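PDB 2GA8: hypothetical 39.9 kDa protein from Saccharomyces cerevisiae, which acts as an ATP-dependent kinase that could be involved in endoplasmic reticulum membrane assembly. Local coordinates for residues D21-V25 with T229-I234; K51-F55 with S221-S227. All blocks are in the same frame, centred on the assembly; numbering follows the deposited sequence.

In the fold
Contact 1 and contact 2 are consecutive anchor points of one piece of chain: helix 222-227 packs on helix 47-58 in contact 2, and strand 230-231, next in sequence, packs on the loop before strand 25-30 in contact 1. Contact 2 is nested inside the loop that contact 1 closes. Their centres are about 14 Å apart, and they touch where CE2 of Phe-230 packs 3.6 Å from OH of Tyr-52. Both lie away from the ATP-binding residues Gly-31 to Thr-39, assigned by similarity, although strand 25-30 runs straight into that P-loop. A bound mercury ion sits about 6 Å from the side chain of Ile-234 in contact 1.

Contact 1 (D21-V25 with T229-I234); sequences DNYRV and TFSQTI
With CG swung anti to the backbone N (chi1 -171°), Tyr-23 sends its ring across to Ser-231, while Ile-234 holds CG1 beside its own backbone N (chi1 -58°), a turn that lays this branch over the phenol. The contact ties the lead-in to strand 25-30, the central strand of the parallel sheet in this P-loop fold, to strand 230-231 and the type I beta turn from Ser-231 to Ile-234. Tyr-23 OH accepts from Ser-231 N at 2.9 Å, in a nearly straight bond (161° at the hydrogen). The same oxygen is also hydrogen-bonded to the carbonyl of Lys-258, so two backbone partners grip the buried hydroxyl and fix the ring's position. Backbone atoms line the ring's edge near its plane, among them Thr-229 O, 3.4 Å from CE1 of Tyr-23. Over one face, off centre toward the rim, comes Ile-234 CG1, a CH-pi contact at 4.1 Å from the centroid of the Tyr-23 ring. The other branch, Ile-234 CG2, lies 3.8 Å from NH2 of Arg-24, meeting the guanidinium obliquely. That guanidinium is held by polar partners outside the contact, NE by Thr-260 O and NH1 by Thr-205. Phe-230 turns its CB bond away, yet its CD1 edge still lies 3.9 Å from OH of Tyr-23. The hydroxyl of Ser-231 bonds to OD2 of Asp-67 and closes an ST turn by accepting from the backbone two residues on: Ser-231 OG stands 3.2 Å from Thr-233 N.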
loop_
_atom_site.group_PDB
_atom_site.type_symbol
_atom_site.label_atom_id
_atom_site.label_comp_id
_atom_site.label_asym_id
_atom_site.label_seq_id
_atom_site.Cartn_x
_atom_site.Cartn_y
_atom_site.Cartn_z
ATOM N N ASP A 21 -4.956 20.141 -9.284
ATOM C CA ASP A 21 -6.137 19.493 -8.719
ATOM C C ASP A 21 -5.862 18.460 -7.636
ATOM O O ASP A 21 -6.728 18.180 -6.803
ATOM C CB ASP A 21 -6.936 18.816 -9.835
ATOM C CG ASP A 21 -7.394 19.792 -10.897
ATOM O OD1 ASP A 21 -8.127 20.739 -10.550
ATOM O OD2 ASP A 21 -7.020 19.611 -12.075
ATOM N N ASN A 22 -4.668 17.881 -7.648
ATOM C CA ASN A 22 -4.331 16.854 -6.665
ATOM C C ASN A 22 -2.927 17.040 -6.134
ATOM O O ASN A 22 -1.990 17.259 -6.903
ATOM C CB ASN A 22 -4.432 15.456 -7.289
ATOM C CG ASN A 22 -5.841 15.112 -7.743
ATOM O OD1 ASN A 22 -6.226 15.374 -8.886
ATOM N ND2 ASN A 22 -6.616 14.521 -6.845
ATOM N N TYR A 23 -2.781 16.934 -4.820
ATOM C CA TYR A 23 -1.474 17.083 -4.198
ATOM C C TYR A 23 -0.576 15.908 -4.565
ATOM O O TYR A 23 0.641 16.049 -4.701
ATOM C CB TYR A 23 -1.599 17.147 -2.680
ATOM C CG TYR A 23 -0.293 17.519 -2.025
ATOM C CD1 TYR A 23 0.206 18.815 -2.126
ATOM C CD2 TYR A 23 0.466 16.570 -1.341
ATOM C CE1 TYR A 23 1.420 19.158 -1.567
ATOM C CE2 TYR A 23 1.692 16.905 -0.773
ATOM C CZ TYR A 23 2.159 18.204 -0.893
ATOM O OH TYR A 23 3.362 18.546 -0.333
ATOM N N ARG A 24 -1.178 14.733 -4.704
ATOM C CA ARG A 24 -0.413 13.555 -5.063
ATOM C C ARG A 24 -1.203 12.630 -5.971
ATOM O O ARG A 24 -2.434 12.663 -5.998
ATOM C CB ARG A 24 0.056 12.815 -3.797
ATOM C CG ARG A 24 -0.965 12.766 -2.675
ATOM C CD ARG A 24 -0.483 11.966 -1.466
ATOM N NE ARG A 24 0.754 12.481 -0.884
ATOM C CZ ARG A 24 0.990 12.578 0.422
ATOM N NH1 ARG A 24 0.071 12.206 1.302
ATOM N NH2 ARG A 24 2.161 13.023 0.854
ATOM N N VAL A 25 -0.489 11.830 -6.750
ATOM C CA VAL A 25 -1.149 10.893 -7.640
ATOM C C VAL A 25 -0.866 9.500 -7.108
ATOM O O VAL A 25 0.174 9.260 -6.499
ATOM C CB VAL A 25 -0.633 11.025 -9.082
ATOM C CG1 VAL A 25 -0.925 12.431 -9.602
ATOM C CG2 VAL A 25 0.846 10.730 -9.136
ATOM N N THR A 229 5.206 23.597 -5.158
ATOM C CA THR A 229 3.902 23.378 -4.543
ATOM C C THR A 229 3.814 22.403 -3.368
ATOM O O THR A 229 2.729 21.898 -3.064
ATOM C CB THR A 229 2.877 22.957 -5.615
ATOM O OG1 THR A 229 3.375 21.822 -6.334
ATOM C CG2 THR A 229 2.636 24.105 -6.594
ATOM N N PHE A 230 4.940 22.133 -2.720
ATOM C CA PHE A 230 4.945 21.260 -1.556
ATOM C C PHE A 230 4.184 22.039 -0.488
ATOM O O PHE A 230 4.226 23.275 -0.472
ATOM C CB PHE A 230 6.378 20.995 -1.085
ATOM C CG PHE A 230 7.160 20.075 -1.982
ATOM C CD1 PHE A 230 6.775 18.743 -2.145
ATOM C CD2 PHE A 230 8.308 20.527 -2.632
ATOM C CE1 PHE A 230 7.524 17.875 -2.937
ATOM C CE2 PHE A 230 9.064 19.665 -3.427
ATOM C CZ PHE A 230 8.674 18.336 -3.580
ATOM N N SER A 231 3.491 21.333 0.400
ATOM C CA SER A 231 2.713 21.998 1.439
ATOM C C SER A 231 3.100 21.615 2.866
ATOM O O SER A 231 3.245 20.437 3.193
ATOM C CB SER A 231 1.224 21.713 1.237
ATOM O OG SER A 231 0.458 22.303 2.274
ATOM N N GLN A 232 3.247 22.626 3.716
ATOM C CA GLN A 232 3.604 22.405 5.110
ATOM C C GLN A 232 2.447 21.760 5.881
ATOM O O GLN A 232 2.638 21.251 6.982
ATOM C CB GLN A 232 3.976 23.741 5.762
ATOM C CG GLN A 232 4.617 23.621 7.133
ATOM C CD GLN A 232 5.906 22.818 7.103
ATOM O OE1 GLN A 232 6.783 23.062 6.272
ATOM N NE2 GLN A 232 6.030 21.862 8.016
ATOM N N THR A 233 1.254 21.768 5.298
ATOM C CA THR A 233 0.078 21.208 5.969
ATOM C C THR A 233 -0.034 19.688 5.937
ATOM O O THR A 233 -0.877 19.121 6.628
ATOM C CB THR A 233 -1.224 21.761 5.374
ATOM O OG1 THR A 233 -1.355 21.313 4.020
ATOM C CG2 THR A 233 -1.222 23.278 5.415
ATOM N N ILE A 234 0.810 19.037 5.145
ATOM C CA ILE A 234 0.781 17.580 5.013
ATOM C C ILE A 234 1.720 16.915 6.016
ATOM O O ILE A 234 2.931 17.096 5.957
ATOM C CB ILE A 234 1.171 17.166 3.570
ATOM C CG1 ILE A 234 0.210 17.821 2.572
ATOM C CG2 ILE A 234 1.150 15.644 3.426
ATOM C CD1 ILE A 234 -1.234 17.330 2.667
#

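Contact 2 (K51-F55 with S221-S227); sequences KYHTF and SVFEKLS
An aromatic cluster of Tyr-52, Phe-55 and Phe-223 fills the crossing between helix 47-58 and the short helix 222-227, whose local axes pass 10.6 Å apart at -82°. Phe-223 reaches from the short helix against helix 47-58 and meets both other rings. Its ring takes CA of Tyr-52 over one face, 4.2 Å from the centroid of the Phe-223 ring, while Val-222 CG1 lies on the opposite face. The Tyr-52 ring turns its edge toward the face of Phe-223 in an offset edge-to-face pair, centroids 5.5 Å apart and planes at 67°. Phe-223 CB stands over the middle of the Phe-55 ring, 3.4 Å from that ring's centroid, in a close CH-pi contact; the Phe-55 ring also stacks with His-59. Tyr-52 points CG anti to its backbone N (chi1 -172°), which carries the phenol past Leu-226, whose CD1 touches Tyr-52 CE1 at 3.4 Å, and on to Ser-227. There Tyr-52 OH donates to Ser-227 OG at 2.8 Å, and Ser-227 OG passes its own proton back one helical turn to Phe-223 O at 2.7 Å. That carbonyl also accepts from Ser-227 N, the two donors arriving from opposite faces of its plane. A phenylalanine in place of Tyr-52 would probably keep the ring packing but leave Ser-227 OG without its donor and break the polar link between the helices. Ser-221, the N-cap of helix 222-227, accepts from Glu-224 N through OG at 3.2 Å, and the same OG touches CE1 of Phe-55. The whole is a near-perpendicular helix-helix packing built on an aromatic cluster, with a serine N-cap starting the second helix.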
loop_
_atom_site.group_PDB
_atom_site.type_symbol
_atom_site.label_atom_id
_atom_site.label_comp_id
_atom_site.label_asym_id
_atom_site.label_seq_id
_atom_site.Cartn_x
_atom_site.Cartn_y
_atom_site.Cartn_z
ATOM N N LYS A 51 15.157 10.736 -11.523
ATOM C CA LYS A 51 14.898 11.813 -12.466
ATOM C C LYS A 51 14.765 13.125 -11.704
ATOM O O LYS A 51 15.265 14.166 -12.142
ATOM C CB LYS A 51 13.604 11.554 -13.239
ATOM C CG LYS A 51 13.689 10.456 -14.280
ATOM C CD LYS A 51 12.304 10.148 -14.832
ATOM C CE LYS A 51 12.363 9.213 -16.027
ATOM N NZ LYS A 51 13.044 9.852 -17.191
ATOM N N TYR A 52 14.087 13.078 -10.562
ATOM C CA TYR A 52 13.905 14.284 -9.772
ATOM C C TYR A 52 15.233 14.789 -9.213
ATOM O O TYR A 52 15.494 15.990 -9.202
ATOM C CB TYR A 52 12.932 14.036 -8.618
ATOM C CG TYR A 52 12.562 15.302 -7.880
ATOM C CD1 TYR A 52 11.949 16.362 -8.546
ATOM C CD2 TYR A 52 12.838 15.449 -6.520
ATOM C CE1 TYR A 52 11.620 17.540 -7.882
ATOM C CE2 TYR A 52 12.514 16.626 -5.843
ATOM C CZ TYR A 52 11.907 17.662 -6.530
ATOM O OH TYR A 52 11.584 18.819 -5.871
ATOM N N HIS A 53 16.072 13.870 -8.750
ATOM C CA HIS A 53 17.365 14.253 -8.194
ATOM C C HIS A 53 18.229 14.901 -9.271
ATOM O O HIS A 53 18.936 15.876 -9.013
ATOM C CB HIS A 53 18.058 13.024 -7.601
ATOM C CG HIS A 53 17.334 12.435 -6.429
ATOM N ND1 HIS A 53 17.469 11.115 -6.054
ATOM C CD2 HIS A 53 16.468 12.988 -5.546
ATOM C CE1 HIS A 53 16.717 10.879 -4.994
ATOM N NE2 HIS A 53 16.098 12.000 -4.666
ATOM N N THR A 54 18.159 14.361 -10.482
ATOM C CA THR A 54 18.922 14.901 -11.599
ATOM C C THR A 54 18.424 16.314 -11.890
ATOM O O THR A 54 19.205 17.217 -12.205
ATOM C CB THR A 54 18.745 14.022 -12.858
ATOM O OG1 THR A 54 19.261 12.708 -12.601
ATOM C CG2 THR A 54 19.479 14.633 -14.047
ATOM N N PHE A 55 17.114 16.503 -11.784
ATOM C CA PHE A 55 16.508 17.807 -12.014
ATOM C C PHE A 55 17.040 18.818 -10.994
ATOM O O PHE A 55 17.421 19.936 -11.350
ATOM C CB PHE A 55 14.986 17.698 -11.891
ATOM C CG PHE A 55 14.282 19.023 -11.845
ATOM C CD1 PHE A 55 14.085 19.767 -13.004
ATOM C CD2 PHE A 55 13.824 19.537 -10.633
ATOM C CE1 PHE A 55 13.440 21.006 -12.961
ATOM C CE2 PHE A 55 13.181 20.770 -10.579
ATOM C CZ PHE A 55 12.988 21.506 -11.745
ATOM N N SER A 221 7.516 22.329 -17.033
ATOM C CA SER A 221 8.269 21.276 -16.361
ATOM C C SER A 221 7.480 20.721 -15.176
ATOM O O SER A 221 7.123 21.465 -14.266
ATOM C CB SER A 221 9.604 21.828 -15.864
ATOM O OG SER A 221 10.235 20.905 -15.000
ATOM N N VAL A 222 7.213 19.418 -15.184
ATOM C CA VAL A 222 6.469 18.814 -14.085
ATOM C C VAL A 222 7.264 18.924 -12.780
ATOM O O VAL A 222 6.693 19.158 -11.716
ATOM C CB VAL A 222 6.127 17.324 -14.374
ATOM C CG1 VAL A 222 7.390 16.488 -14.461
ATOM C CG2 VAL A 222 5.194 16.791 -13.285
ATOM N N PHE A 223 8.579 18.777 -12.858
ATOM C CA PHE A 223 9.392 18.876 -11.649
ATOM C C PHE A 223 9.431 20.297 -11.090
ATOM O O PHE A 223 9.490 20.489 -9.872
ATOM C CB PHE A 223 10.803 18.353 -11.910
ATOM C CG PHE A 223 10.856 16.878 -12.202
ATOM C CD1 PHE A 223 9.999 15.997 -11.544
ATOM C CD2 PHE A 223 11.783 16.363 -13.103
ATOM C CE1 PHE A 223 10.064 14.625 -11.778
ATOM C CE2 PHE A 223 11.858 14.991 -13.345
ATOM C CZ PHE A 223 10.994 14.119 -12.677
ATOM N N GLU A 224 9.398 21.290 -11.974
ATOM C CA GLU A 224 9.399 22.688 -11.551
ATOM C C GLU A 224 8.092 22.964 -10.802
ATOM O O GLU A 224 8.086 23.547 -9.715
ATOM C CB GLU A 224 9.487 23.607 -12.774
ATOM C CG GLU A 224 9.512 25.090 -12.453
ATOM C CD GLU A 224 10.890 25.574 -12.050
ATOM O OE1 GLU A 224 11.844 25.317 -12.812
ATOM O OE2 GLU A 224 11.018 26.213 -10.982
ATOM N N LYS A 225 6.984 22.526 -11.389
ATOM C CA LYS A 225 5.671 22.726 -10.784
ATOM C C LYS A 225 5.541 22.056 -9.420
ATOM O O LYS A 225 5.064 22.661 -8.462
ATOM C CB LYS A 225 4.584 22.178 -11.708
ATOM C CG LYS A 225 4.519 22.848 -13.063
ATOM C CD LYS A 225 3.475 22.167 -13.919
ATOM C CE LYS A 225 3.480 22.688 -15.335
ATOM N NZ LYS A 225 2.519 21.924 -16.172
ATOM N N LEU A 226 5.961 20.800 -9.325
ATOM C CA LEU A 226 5.850 20.104 -8.054
ATOM C C LEU A 226 6.757 20.719 -6.987
ATOM O O LEU A 226 6.373 20.824 -5.820
ATOM C CB LEU A 226 6.164 18.611 -8.235
ATOM C CG LEU A 226 7.593 18.137 -8.479
ATOM C CD1 LEU A 226 8.356 18.091 -7.156
ATOM C CD2 LEU A 226 7.555 16.743 -9.104
ATOM N N SER A 227 7.949 21.143 -7.399
ATOM C CA SER A 227 8.920 21.734 -6.482
ATOM C C SER A 227 8.418 23.002 -5.809
ATOM O O SER A 227 8.785 23.291 -4.675
ATOM C CB SER A 227 10.230 22.043 -7.217
ATOM O OG SER A 227 10.876 20.856 -7.636
#